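Local coordinates for putative uncharacterized protein PH0594 (Pyrococcus horikoshii, PDB 4HXF) that probably cleaves peptides as a serine protease of the prolyl oligopeptidase family, acting as an acylaminoacyl peptidase within a self-compartmentalizing hexamer, at residues D181-V187 and W200-K206; R459-T463 and F600-K605. All coordinates share one frame. Residues are numbered along the deposited sequence.

How the interactions relate
The chain builds a beta-propeller of four-stranded antiparallel blades and then an alpha/beta-hydrolase domain, and each contact belongs to one of these. Interaction 1 comes first: 181-187 pairs with 200-206 after a loop of only 12 residues, closing the hairpin at the middle of one blade. Interaction 2 opens much later and closes a far longer loop, bringing helix segment 600-605 back across 136 intervening residues to strand segment 459-463 of the central hydrolase sheet. The two are in series, neither nested nor crossed. Their centres lie about 52 Å apart on opposite sides of the chain's centre, with nearest atoms about 29 Å apart, so each ties together its own domain without touching the other.

Interaction 1 of 2, residues D181-V187 and W200-K206; sequences DSIVVSV and WDIYLWK
Six backbone hydrogen bonds, each 2.8 Å, join these antiparallel strands: Ile183 N to Trp205 O and Trp205 N to Ile183 O; Val185 N to Tyr203 O and Tyr203 N to Val185 O; Val187 N to Asp201 O and Asp201 N to Val187 O. Val184-Leu204 and Ser186-Ile202 are the intervening non-hydrogen-bonded pairs. The axes approach to 4.6 Å, their N-to-C directions 153° apart. At one end a water bridges Ser182 OG (3.1 Å) and Lys206 NZ (3.0 Å), the lysine being extended throughout.

One face carries Ile183, Val185, Val187, Asp201, Tyr203 and Trp205: Ile183 CD1 lies 4.0 Å from Trp205 CE3, and Val187 CG2 4.0 Å from Tyr203 CE2. Trp205, chi1 t, also stacks on Phe168 of the preceding blade. On the other face Val184 (t) sets CG1 3.6 Å from Ile202 CG2 and CG2 3.7 Å from Leu204 CD1, Val184 and Ile202 also touching strand 219-224 of the next blade. This is the central hairpin of a beta-propeller blade: beta-branched residues suit its extended backbone, and apolar side chains on both faces imply blade-to-blade packing.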
ATOM      1  N   ASP A 181      15.705  10.638 -46.086  1.00 20.92           N
ATOM      2  CA  ASP A 181      14.405   9.961 -45.817  1.00 21.93           C
ATOM      3  C   ASP A 181      14.438   8.434 -45.825  1.00 22.23           C
ATOM      4  O   ASP A 181      13.407   7.760 -45.611  1.00 23.14           O
ATOM      5  CB  ASP A 181      13.287  10.430 -46.792  1.00 30.14           C
ATOM      6  CG  ASP A 181      12.750  11.767 -46.419  1.00 35.28           C
ATOM      7  OD1 ASP A 181      12.769  12.098 -45.208  1.00 35.95           O
ATOM      8  OD2 ASP A 181      12.497  12.531 -47.358  1.00 36.51           O
ATOM      9  N   SER A 182      15.655   7.893 -46.008  1.00 19.67           N
ATOM     10  CA  SER A 182      15.898   6.467 -45.858  1.00 19.57           C
ATOM     11  C   SER A 182      16.564   6.123 -44.588  1.00 16.88           C
ATOM     12  O   SER A 182      16.980   6.996 -43.836  1.00 16.90           O
ATOM     13  CB  SER A 182      16.791   5.988 -47.059  1.00 22.59           C
ATOM     14  OG  SER A 182      16.140   6.319 -48.281  1.00 25.27           O
ATOM     15  N   ILE A 183      16.581   4.846 -44.257  1.00 17.68           N
ATOM     16  CA  ILE A 183      17.262   4.372 -43.117  1.00 16.89           C
ATOM     17  C   ILE A 183      18.377   3.373 -43.563  1.00 16.24           C
ATOM     18  O   ILE A 183      18.116   2.482 -44.380  1.00 18.66           O
ATOM     19  CB  ILE A 183      16.319   3.634 -42.144  1.00 17.57           C
ATOM     20  CG1 ILE A 183      15.203   4.595 -41.644  1.00 18.14           C
ATOM     21  CG2 ILE A 183      17.057   3.044 -40.957  1.00 17.51           C
ATOM     22  CD1 ILE A 183      14.075   3.847 -40.947  1.00 18.59           C
ATOM     23  N   VAL A 184      19.611   3.607 -43.105  1.00 16.14           N
ATOM     24  CA  VAL A 184      20.745   2.675 -43.382  1.00 16.23           C
ATOM     25  C   VAL A 184      20.793   1.688 -42.244  1.00 17.50           C
ATOM     26  O   VAL A 184      20.924   2.056 -41.036  1.00 17.33           O
ATOM     27  CB  VAL A 184      22.098   3.391 -43.535  1.00 17.98           C
ATOM     28  CG1 VAL A 184      23.169   2.415 -43.993  1.00 16.84           C
ATOM     29  CG2 VAL A 184      22.016   4.490 -44.568  1.00 21.71           C
ATOM     30  N   VAL A 185      20.643   0.437 -42.591  1.00 15.17           N
ATOM     31  CA  VAL A 185      20.504  -0.637 -41.630  1.00 14.61           C
ATOM     32  C   VAL A 185      21.682  -1.564 -41.670  1.00 16.62           C
ATOM     33  O   VAL A 185      21.947  -2.126 -42.732  1.00 17.99           O
ATOM     34  CB  VAL A 185      19.190  -1.441 -41.777  1.00 16.29           C
ATOM     35  CG1 VAL A 185      19.008  -2.565 -40.728  1.00 16.43           C
ATOM     36  CG2 VAL A 185      17.927  -0.417 -41.755  1.00 16.49           C
ATOM     37  N   SER A 186      22.394  -1.744 -40.557  1.00 14.29           N
ATOM     38  CA  SER A 186      23.605  -2.613 -40.512  1.00 14.70           C
ATOM     39  C   SER A 186      23.265  -3.861 -39.706  1.00 16.01           C
ATOM     40  O   SER A 186      22.811  -3.726 -38.543  1.00 15.98           O
ATOM     41  CB  SER A 186      24.813  -1.855 -39.915  1.00 13.65           C
ATOM     42  OG  SER A 186      25.065  -0.653 -40.635  1.00 14.53           O
ATOM     43  N   VAL A 187      23.423  -5.050 -40.322  1.00 15.29           N
ATOM     44  CA  VAL A 187      22.939  -6.305 -39.724  1.00 14.70           C
ATOM     45  C   VAL A 187      24.174  -7.236 -39.694  1.00 14.90           C
ATOM     46  O   VAL A 187      24.854  -7.412 -40.688  1.00 14.17           O
ATOM     47  CB  VAL A 187      21.848  -6.941 -40.592  1.00 16.69           C
ATOM     48  CG1 VAL A 187      21.444  -8.291 -40.074  1.00 17.18           C
ATOM     49  CG2 VAL A 187      20.635  -5.957 -40.769  1.00 16.58           C
ATOM     50  N   TRP A 200      29.238  -7.503 -41.607  1.00 14.56           N
ATOM     51  CA  TRP A 200      27.866  -6.998 -41.690  1.00 15.67           C
ATOM     52  C   TRP A 200      27.365  -6.998 -43.097  1.00 16.38           C
ATOM     53  O   TRP A 200      28.126  -6.997 -44.063  1.00 15.29           O
ATOM     54  CB  TRP A 200      27.862  -5.488 -41.276  1.00 14.82           C
ATOM     55  CG  TRP A 200      28.097  -5.264 -39.805  1.00 14.64           C
ATOM     56  CD1 TRP A 200      27.103  -5.159 -38.777  1.00 14.63           C
ATOM     57  CD2 TRP A 200      29.379  -5.083 -39.141  1.00 16.10           C
ATOM     58  NE1 TRP A 200      27.686  -4.928 -37.578  1.00 16.84           N
ATOM     59  CE2 TRP A 200      29.085  -4.893 -37.723  1.00 15.36           C
ATOM     60  CE3 TRP A 200      30.700  -5.172 -39.549  1.00 16.00           C
ATOM     61  CZ2 TRP A 200      30.078  -4.707 -36.793  1.00 17.84           C
ATOM     62  CZ3 TRP A 200      31.677  -4.924 -38.618  1.00 18.04           C
ATOM     63  CH2 TRP A 200      31.383  -4.795 -37.249  1.00 16.82           C
ATOM     64  N   ASP A 201      26.045  -7.029 -43.218  1.00 16.22           N
ATOM     65  CA  ASP A 201      25.317  -6.698 -44.428  1.00 15.64           C
ATOM     66  C   ASP A 201      24.647  -5.345 -44.193  1.00 16.77           C
ATOM     67  O   ASP A 201      24.180  -5.104 -43.067  1.00 16.39           O
ATOM     68  CB  ASP A 201      24.271  -7.742 -44.748  1.00 17.21           C
ATOM     69  CG  ASP A 201      24.868  -9.153 -44.900  1.00 19.52           C
ATOM     70  OD1 ASP A 201      26.041  -9.285 -45.292  1.00 17.76           O
ATOM     71  OD2 ASP A 201      24.107 -10.075 -44.641  1.00 21.97           O
ATOM     72  N   ILE A 202      24.702  -4.462 -45.150  1.00 14.96           N
ATOM     73  CA  ILE A 202      24.165  -3.129 -44.989  1.00 15.82           C
ATOM     74  C   ILE A 202      23.093  -2.878 -46.037  1.00 16.51           C
ATOM     75  O   ILE A 202      23.270  -3.119 -47.247  1.00 17.28           O
ATOM     76  CB  ILE A 202      25.298  -2.060 -45.088  1.00 15.79           C
ATOM     77  CG1 ILE A 202      26.455  -2.378 -44.138  1.00 17.17           C
ATOM     78  CG2 ILE A 202      24.784  -0.603 -44.939  1.00 15.84           C
ATOM     79  CD1 ILE A 202      27.668  -1.416 -44.200  1.00 19.30           C
ATOM     80  N   TYR A 203      21.952  -2.409 -45.539  1.00 17.55           N
ATOM     81  CA  TYR A 203      20.775  -2.151 -46.394  1.00 17.71           C
ATOM     82  C   TYR A 203      20.322  -0.717 -46.350  1.00 18.62           C
ATOM     83  O   TYR A 203      20.551  -0.018 -45.385  1.00 16.51           O
ATOM     84  CB  TYR A 203      19.593  -3.004 -45.941  1.00 18.96           C
ATOM     85  CG  TYR A 203      19.858  -4.445 -45.905  1.00 18.02           C
ATOM     86  CD1 TYR A 203      19.523  -5.257 -46.994  1.00 19.10           C
ATOM     87  CD2 TYR A 203      20.438  -5.043 -44.771  1.00 19.31           C
ATOM     88  CE1 TYR A 203      19.796  -6.624 -46.957  1.00 20.00           C
ATOM     89  CE2 TYR A 203      20.686  -6.409 -44.751  1.00 20.38           C
ATOM     90  CZ  TYR A 203      20.354  -7.166 -45.848  1.00 20.86           C
ATOM     91  OH  TYR A 203      20.607  -8.546 -45.858  1.00 24.27           O
ATOM     92  N   LEU A 204      19.672  -0.281 -47.416  1.00 19.49           N
ATOM     93  CA  LEU A 204      19.017   1.040 -47.461  1.00 20.55           C
ATOM     94  C   LEU A 204      17.537   0.730 -47.474  1.00 21.98           C
ATOM     95  O   LEU A 204      17.045  -0.018 -48.380  1.00 22.84           O
ATOM     96  CB  LEU A 204      19.442   1.784 -48.702  1.00 22.77           C
ATOM     97  CG  LEU A 204      19.114   3.248 -48.702  1.00 25.39           C
ATOM     98  CD1 LEU A 204      19.781   3.996 -47.532  1.00 23.89           C
ATOM     99  CD2 LEU A 204      19.506   3.796 -50.084  1.00 25.60           C
ATOM    100  N   TRP A 205      16.840   1.250 -46.482  1.00 20.48           N
ATOM    101  CA  TRP A 205      15.416   0.947 -46.197  1.00 21.28           C
ATOM    102  C   TRP A 205      14.591   2.204 -46.350  1.00 24.29           C
ATOM    103  O   TRP A 205      14.949   3.293 -45.906  1.00 25.30           O
ATOM    104  CB  TRP A 205      15.289   0.354 -44.804  1.00 23.26           C
ATOM    105  CG  TRP A 205      13.991  -0.315 -44.479  1.00 25.57           C
ATOM    106  CD1 TRP A 205      13.705  -1.681 -44.403  1.00 29.22           C
ATOM    107  CD2 TRP A 205      12.749   0.365 -44.086  1.00 27.62           C
ATOM    108  NE1 TRP A 205      12.423  -1.867 -44.033  1.00 30.24           N
ATOM    109  CE2 TRP A 205      11.792  -0.684 -43.828  1.00 28.01           C
ATOM    110  CE3 TRP A 205      12.413   1.653 -43.852  1.00 28.19           C
ATOM    111  CZ2 TRP A 205      10.495  -0.421 -43.395  1.00 33.89           C
ATOM    112  CZ3 TRP A 205      11.064   1.944 -43.444  1.00 30.21           C
ATOM    113  CH2 TRP A 205      10.143   0.921 -43.212  1.00 32.23           C
ATOM    114  N   LYS A 206      13.472   2.091 -47.058  1.00 25.84           N
ATOM    115  CA  LYS A 206      12.486   3.158 -47.082  1.00 28.14           C
ATOM    116  C   LYS A 206      11.082   2.575 -47.373  1.00 29.56           C
ATOM    117  O   LYS A 206      10.896   1.760 -48.280  1.00 28.70           O
ATOM    118  CB  LYS A 206      12.825   4.168 -48.165  1.00 31.58           C
ATOM    119  CG  LYS A 206      11.889   5.404 -48.179  1.00 33.59           C
ATOM    120  CD  LYS A 206      12.520   6.437 -49.094  1.00 38.10           C
ATOM    121  CE  LYS A 206      11.689   7.686 -49.309  1.00 47.27           C
ATOM    122  NZ  LYS A 206      12.568   8.627 -50.081  1.00 48.22           N
TER
HETATM  123  O   HOH W   1      15.348   9.140 -49.198  1.00 31.44           O

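Interaction 2 of 2, residues R459-T463 and F600-K605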
ATOM      1  N   ARG A 459      58.024  -4.675  -1.829  1.00 19.47           N
ATOM      2  CA  ARG A 459      56.566  -4.547  -1.647  1.00 18.25           C
ATOM      3  C   ARG A 459      55.936  -4.044  -2.949  1.00 17.60           C
ATOM      4  O   ARG A 459      55.368  -2.939  -3.010  1.00 17.33           O
ATOM      5  CB  ARG A 459      56.240  -3.598  -0.493  1.00 18.80           C
ATOM      6  CG  ARG A 459      56.623  -4.145   0.923  1.00 19.88           C
ATOM      7  CD  ARG A 459      56.160  -3.141   1.982  1.00 20.07           C
ATOM      8  NE  ARG A 459      57.001  -1.954   1.922  1.00 20.18           N
ATOM      9  CZ  ARG A 459      56.676  -0.760   2.381  1.00 20.92           C
ATOM     10  NH1 ARG A 459      55.532  -0.542   2.995  1.00 21.39           N
ATOM     11  NH2 ARG A 459      57.542   0.215   2.257  1.00 21.45           N
ATOM     12  N   ILE A 460      55.964  -4.918  -3.963  1.00 16.43           N
ATOM     13  CA  ILE A 460      55.315  -4.668  -5.259  1.00 16.48           C
ATOM     14  C   ILE A 460      54.090  -5.558  -5.393  1.00 17.88           C
ATOM     15  O   ILE A 460      54.211  -6.772  -5.222  1.00 19.08           O
ATOM     16  CB  ILE A 460      56.239  -4.949  -6.423  1.00 16.46           C
ATOM     17  CG1 ILE A 460      57.562  -4.137  -6.238  1.00 19.14           C
ATOM     18  CG2 ILE A 460      55.528  -4.531  -7.766  1.00 16.63           C
ATOM     19  CD1 ILE A 460      58.606  -4.450  -7.357  1.00 19.55           C
ATOM     20  N   GLY A 461      52.943  -4.958  -5.667  1.00 15.30           N
ATOM     21  CA  GLY A 461      51.717  -5.705  -5.916  1.00 16.09           C
ATOM     22  C   GLY A 461      51.269  -5.448  -7.337  1.00 15.08           C
ATOM     23  O   GLY A 461      51.840  -4.581  -8.056  1.00 14.31           O
ATOM     24  N   ILE A 462      50.262  -6.164  -7.784  1.00 15.07           N
ATOM     25  CA  ILE A 462      49.749  -6.079  -9.118  1.00 14.62           C
ATOM     26  C   ILE A 462      48.264  -6.269  -9.139  1.00 14.47           C
ATOM     27  O   ILE A 462      47.662  -6.985  -8.303  1.00 14.23           O
ATOM     28  CB  ILE A 462      50.436  -7.097 -10.048  1.00 14.90           C
ATOM     29  CG1 ILE A 462      50.058  -6.874 -11.499  1.00 13.89           C
ATOM     30  CG2 ILE A 462      50.264  -8.565  -9.522  1.00 13.66           C
ATOM     31  CD1 ILE A 462      50.986  -7.643 -12.482  1.00 14.70           C
ATOM     32  N   THR A 463      47.588  -5.480  -9.954  1.00 12.99           N
ATOM     33  CA  THR A 463      46.137  -5.566 -10.093  1.00 13.35           C
ATOM     34  C   THR A 463      45.670  -5.262 -11.527  1.00 15.01           C
ATOM     35  O   THR A 463      46.362  -4.549 -12.249  1.00 13.75           O
ATOM     36  CB  THR A 463      45.430  -4.597  -9.111  1.00 14.74           C
ATOM     37  OG1 THR A 463      44.006  -4.776  -9.112  1.00 14.01           O
ATOM     38  CG2 THR A 463      45.772  -3.065  -9.389  1.00 13.27           C
ATOM     39  N   PHE A 600      45.161  -4.083  -0.168  1.00 14.84           N
ATOM     40  CA  PHE A 600      46.539  -3.650  -0.331  1.00 14.92           C
ATOM     41  C   PHE A 600      47.152  -3.101   0.952  1.00 17.07           C
ATOM     42  O   PHE A 600      48.296  -3.405   1.239  1.00 16.85           O
ATOM     43  CB  PHE A 600      46.683  -2.612  -1.468  1.00 15.89           C
ATOM     44  CG  PHE A 600      46.750  -3.233  -2.847  1.00 16.99           C
ATOM     45  CD1 PHE A 600      45.866  -2.861  -3.858  1.00 18.18           C
ATOM     46  CD2 PHE A 600      47.637  -4.283  -3.133  1.00 19.85           C
ATOM     47  CE1 PHE A 600      46.024  -3.355  -5.166  1.00 19.28           C
ATOM     48  CE2 PHE A 600      47.680  -4.872  -4.437  1.00 18.98           C
ATOM     49  CZ  PHE A 600      46.865  -4.395  -5.413  1.00 19.23           C
ATOM     50  N   GLU A 601      46.373  -2.373   1.783  1.00 17.24           N
ATOM     51  CA  GLU A 601      46.862  -1.900   3.096  1.00 18.22           C
ATOM     52  C   GLU A 601      47.355  -3.109   3.939  1.00 17.90           C
ATOM     53  O   GLU A 601      48.365  -2.977   4.602  1.00 19.61           O
ATOM     54  CB  GLU A 601      45.746  -1.161   3.830  1.00 19.21           C
ATOM     55  CG  GLU A 601      45.451   0.263   3.223  1.00 23.86           C
ATOM     56  CD  GLU A 601      46.548   1.249   3.506  1.00 28.08           C
ATOM     57  OE1 GLU A 601      47.388   1.442   2.680  1.00 24.85           O
ATOM     58  OE2 GLU A 601      46.605   1.728   4.610  1.00 32.92           O
ATOM     59  N   ARG A 602      46.575  -4.186   3.924  1.00 18.34           N
ATOM     60  CA  ARG A 602      46.761  -5.306   4.832  1.00 18.70           C
ATOM     61  C   ARG A 602      47.575  -6.467   4.272  1.00 19.16           C
ATOM     62  O   ARG A 602      47.886  -7.430   5.067  1.00 18.00           O
ATOM     63  CB  ARG A 602      45.415  -5.766   5.411  1.00 18.82           C
ATOM     64  CG  ARG A 602      44.705  -4.681   6.220  1.00 20.23           C
ATOM     65  CD  ARG A 602      43.235  -4.949   6.408  1.00 23.22           C
ATOM     66  NE  ARG A 602      42.578  -3.832   7.066  1.00 24.77           N
ATOM     67  CZ  ARG A 602      42.391  -3.670   8.379  1.00 27.93           C
ATOM     68  NH1 ARG A 602      42.817  -4.542   9.285  1.00 30.38           N
ATOM     69  NH2 ARG A 602      41.695  -2.576   8.784  1.00 28.82           N
ATOM     70  N   LYS A 603      47.900  -6.427   2.957  1.00 16.99           N
ATOM     71  CA  LYS A 603      48.629  -7.486   2.358  1.00 18.61           C
ATOM     72  C   LYS A 603      49.900  -7.019   1.661  1.00 19.26           C
ATOM     73  O   LYS A 603      50.848  -7.806   1.455  1.00 20.64           O
ATOM     74  CB  LYS A 603      47.716  -8.307   1.396  1.00 19.38           C
ATOM     75  CG  LYS A 603      46.537  -8.959   2.148  1.00 18.71           C
ATOM     76  CD  LYS A 603      46.877 -10.074   3.067  1.00 19.41           C
ATOM     77  CE  LYS A 603      45.666 -10.440   3.891  1.00 21.54           C
ATOM     78  NZ  LYS A 603      45.997 -11.448   4.906  1.00 21.22           N
ATOM     79  N   LEU A 604      49.912  -5.767   1.274  1.00 17.78           N
ATOM     80  CA  LEU A 604      51.029  -5.206   0.519  1.00 16.99           C
ATOM     81  C   LEU A 604      51.857  -4.193   1.339  1.00 17.53           C
ATOM     82  O   LEU A 604      53.069  -4.389   1.547  1.00 18.57           O
ATOM     83  CB  LEU A 604      50.607  -4.574  -0.834  1.00 16.60           C
ATOM     84  CG  LEU A 604      51.728  -4.000  -1.664  1.00 16.93           C
ATOM     85  CD1 LEU A 604      52.738  -5.060  -2.164  1.00 17.79           C
ATOM     86  CD2 LEU A 604      51.172  -3.224  -2.880  1.00 16.92           C
ATOM     87  N   LYS A 605      51.213  -3.140   1.824  1.00 18.42           N
ATOM     88  CA  LYS A 605      51.948  -2.137   2.586  1.00 19.43           C
ATOM     89  C   LYS A 605      52.563  -2.771   3.856  1.00 20.93           C
ATOM     90  O   LYS A 605      53.737  -2.502   4.211  1.00 22.49           O
ATOM     91  CB  LYS A 605      50.953  -1.012   2.963  1.00 19.99           C
ATOM     92  CG  LYS A 605      51.607   0.105   3.735  1.00 22.64           C
ATOM     93  CD  LYS A 605      50.651   1.214   4.164  1.00 22.41           C
ATOM     94  CE  LYS A 605      50.443   2.269   3.004  1.00 21.37           C
ATOM     95  NZ  LYS A 605      49.275   3.213   3.257  1.00 22.74           N
TER
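Leu604 reaches over the backbone of 459-461, its CD1 lying 3.5 Å from both Ile460 C and Gly461 N and 4.1 Å from Arg459 CB. The CA-to-CB bond points sideways; with chi1 t and chi2 p the branched end swings onto the strand backbone. Gly461 suits this place because a CB would point at the helix, 3.0 Å from Leu604 CD2, a clash, and equally near Phe600 CE2. One turn back, the flat Phe600 ring occupies the neighbouring space, its CZ 4.0 Å from Thr463 CB and 4.0 Å from Ile462 O, both met at the ring edge.

Strand 460-465 belongs to the mixed central sheet of the alpha/beta-hydrolase fold, where it runs between 378-384 and 484-488 and leads into the probable nucleophile elbow containing Ser466, a residue of the inhibitor pocket. Helix 586-605 lies on one side of this sheet, while Ile462 points away from that helix, to pack on helix 467-478.

At the polar end, Arg459 NH1 donates a 2.9 Å hydrogen bond to Lys605 O, and its NE forms a salt bridge with Asp456. The long arginine can reach the backbone of 604-605. Leu604 N bonds to Phe600 O at 2.9 Å, and Lys605 N reaches the same Phe600 O at 3.0 Å, the i+5 bond of a wider pi-type turn. Lys605 NZ bends back to Glu601 OE1, a 2.7 Å salt bridge along the helix.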